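Glycosyl hydrolase family 26 (Bacteroides ovatus, PDB 4ZXO) probably hydrolyses internal beta-mannosidic linkages of galactomannan, acting as a family 26 beta-mannanase in the galactomannan breakdown of this gut bacterium. Local coordinates at residues V300-N303 against A304-K307. Residues are numbered along the deposited sequence; the frame is centred on the assembly and turned at random.
Sequences VWRN and AREK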
loop_
_atom_site.group_PDB
_atom_site.type_symbol
_atom_site.label_atom_id
_atom_site.label_comp_id
_atom_site.label_asym_id
_atom_site.label_seq_id
_atom_site.Cartn_x
_atom_site.Cartn_y
_atom_site.Cartn_z
ATOM N N VAL A 300 2.267 -2.656 -7.956
ATOM C CA VAL A 300 1.190 -2.792 -8.951
ATOM C C VAL A 300 0.075 -3.670 -8.370
ATOM O O VAL A 300 0.290 -4.530 -7.467
ATOM C CB VAL A 300 1.676 -3.394 -10.295
ATOM C CG1 VAL A 300 2.786 -2.516 -10.901
ATOM C CG2 VAL A 300 2.076 -4.855 -10.157
ATOM N N TRP A 301 -1.133 -3.473 -8.904
ATOM C CA TRP A 301 -2.334 -4.040 -8.282
ATOM C C TRP A 301 -2.504 -5.536 -8.611
ATOM O O TRP A 301 -1.662 -6.138 -9.282
ATOM C CB TRP A 301 -3.572 -3.217 -8.695
ATOM C CG TRP A 301 -4.743 -3.402 -7.727
ATOM C CD1 TRP A 301 -6.017 -3.907 -8.015
ATOM C CD2 TRP A 301 -4.750 -3.130 -6.312
ATOM N NE1 TRP A 301 -6.781 -3.950 -6.864
ATOM C CE2 TRP A 301 -6.029 -3.493 -5.811
ATOM C CE3 TRP A 301 -3.803 -2.583 -5.433
ATOM C CZ2 TRP A 301 -6.386 -3.289 -4.467
ATOM C CZ3 TRP A 301 -4.144 -2.412 -4.092
ATOM C CH2 TRP A 301 -5.428 -2.778 -3.627
ATOM N N ARG A 302 -3.543 -6.141 -8.040
ATOM C CA ARG A 302 -3.685 -7.605 -7.982
ATOM C C ARG A 302 -3.951 -8.275 -9.310
ATOM O O ARG A 302 -4.347 -7.637 -10.276
ATOM C CB ARG A 302 -4.807 -7.990 -6.987
ATOM C CG ARG A 302 -6.198 -7.615 -7.461
ATOM C CD ARG A 302 -7.190 -7.512 -6.300
ATOM N NE ARG A 302 -8.552 -7.392 -6.865
ATOM C CZ ARG A 302 -9.356 -8.429 -7.159
ATOM N NH1 ARG A 302 -8.990 -9.715 -6.900
ATOM N NH2 ARG A 302 -10.530 -8.175 -7.754
ATOM N N ASN A 303 -3.654 -9.568 -9.358
ATOM C CA ASN A 303 -3.989 -10.379 -10.543
ATOM C C ASN A 303 -5.227 -11.183 -10.228
ATOM O O ASN A 303 -5.143 -12.233 -9.593
ATOM C CB ASN A 303 -2.803 -11.285 -10.917
ATOM C CG ASN A 303 -1.698 -10.525 -11.640
ATOM O OD1 ASN A 303 -1.657 -9.286 -11.592
ATOM N ND2 ASN A 303 -0.800 -11.260 -12.302
ATOM N N ALA A 304 -6.398 -10.650 -10.588
ATOM C CA ALA A 304 -7.671 -11.173 -10.068
ATOM C C ALA A 304 -8.056 -12.525 -10.641
ATOM O O ALA A 304 -8.481 -12.630 -11.801
ATOM C CB ALA A 304 -8.804 -10.154 -10.327
ATOM N N ARG A 305 -7.986 -13.541 -9.817
ATOM C CA ARG A 305 -8.254 -14.895 -10.260
ATOM C C ARG A 305 -9.675 -15.019 -10.714
ATOM O O ARG A 305 -9.952 -15.803 -11.570
ATOM C CB ARG A 305 -7.896 -15.909 -9.194
ATOM C CG ARG A 305 -8.907 -16.190 -8.105
ATOM C CD ARG A 305 -9.019 -15.079 -7.098
ATOM N NE ARG A 305 -9.446 -15.487 -5.777
ATOM C CZ ARG A 305 -9.947 -14.641 -4.904
ATOM N NH1 ARG A 305 -10.094 -13.388 -5.250
ATOM N NH2 ARG A 305 -10.258 -15.008 -3.715
ATOM N N GLU A 306 -10.528 -14.193 -10.148
ATOM C CA GLU A 306 -11.966 -14.282 -10.383
ATOM C C GLU A 306 -12.421 -13.394 -11.546
ATOM O O GLU A 306 -13.608 -13.421 -11.928
ATOM C CB GLU A 306 -12.745 -13.928 -9.099
ATOM C CG GLU A 306 -12.969 -12.431 -8.857
ATOM C CD GLU A 306 -11.827 -11.705 -8.219
ATOM O OE1 GLU A 306 -10.723 -12.263 -8.058
ATOM O OE2 GLU A 306 -12.040 -10.517 -7.878
ATOM N N LYS A 307 -11.512 -12.612 -12.122
ATOM C CA LYS A 307 -11.844 -11.747 -13.265
ATOM C C LYS A 307 -10.561 -11.620 -14.094
ATOM O O LYS A 307 -9.784 -10.687 -13.901
ATOM C CB LYS A 307 -12.360 -10.387 -12.785
ATOM C CG LYS A 307 -12.855 -9.410 -13.869
ATOM C CD LYS A 307 -13.321 -8.103 -13.174
ATOM C CE LYS A 307 -13.816 -7.023 -14.127
ATOM N NZ LYS A 307 -14.149 -5.735 -13.393
#
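With its CG placed between the backbone N and carbonyl carbon (chi1 69°) and the chain extended from there to NE, R302 reaches along the loop to E306, whose own chain bends at chi2 (-83°) and turns its carboxylate back to meet it. The two side chains cross at about a right angle, yet their flat ends lie nearly coplanar, and the grip is end-on and two-pronged. R302 NH2 gives a short bond of 2.8 Å to E306 OE2, met on its syn side but somewhat out of the carboxylate plane, and R302 NH1 a longer but straighter one of 3.3 Å (167°) to E306 OE1, which accepts it through its syn lone pair. Arginine suits this place because its two terminal nitrogens can pair with both oxygens. R305 joins from another direction: its NH1 reaches E306 OE1 from above the carboxylate plane at 3.1 Å, so the glutamate offers acceptors to two arginines. Although R302 NH1 and R305 NH1 stand 4.2 Å apart, the shared carboxylate probably offsets their like charges. The small methyl of A304 fits over one face of the R302 guanidinium, toward its rim, with CB 3.5 Å from NH1. The approach rests on a type I turn from A304 to K307, closed by K307 N bonding to A304 O at 3.0 Å. Partners beyond the turn hold the arginines too: E42 forms a salt bridge with R305 NE, the D77 carbonyl takes R305 NH2, the Y37 hydroxyl is hydrogen-bonded to R302 NH1, and its ring makes a cation-pi contact with R305. A leucine in place of R302 would probably deprive E306 OE2 of the nitrogens that grip it, leaving the carboxylate less firmly set. The whole is a salt-bridge network built on a beta turn, in the loop that follows strand 295-300 of the parallel TIM-barrel sheet expected of family 26 glycosyl hydrolases.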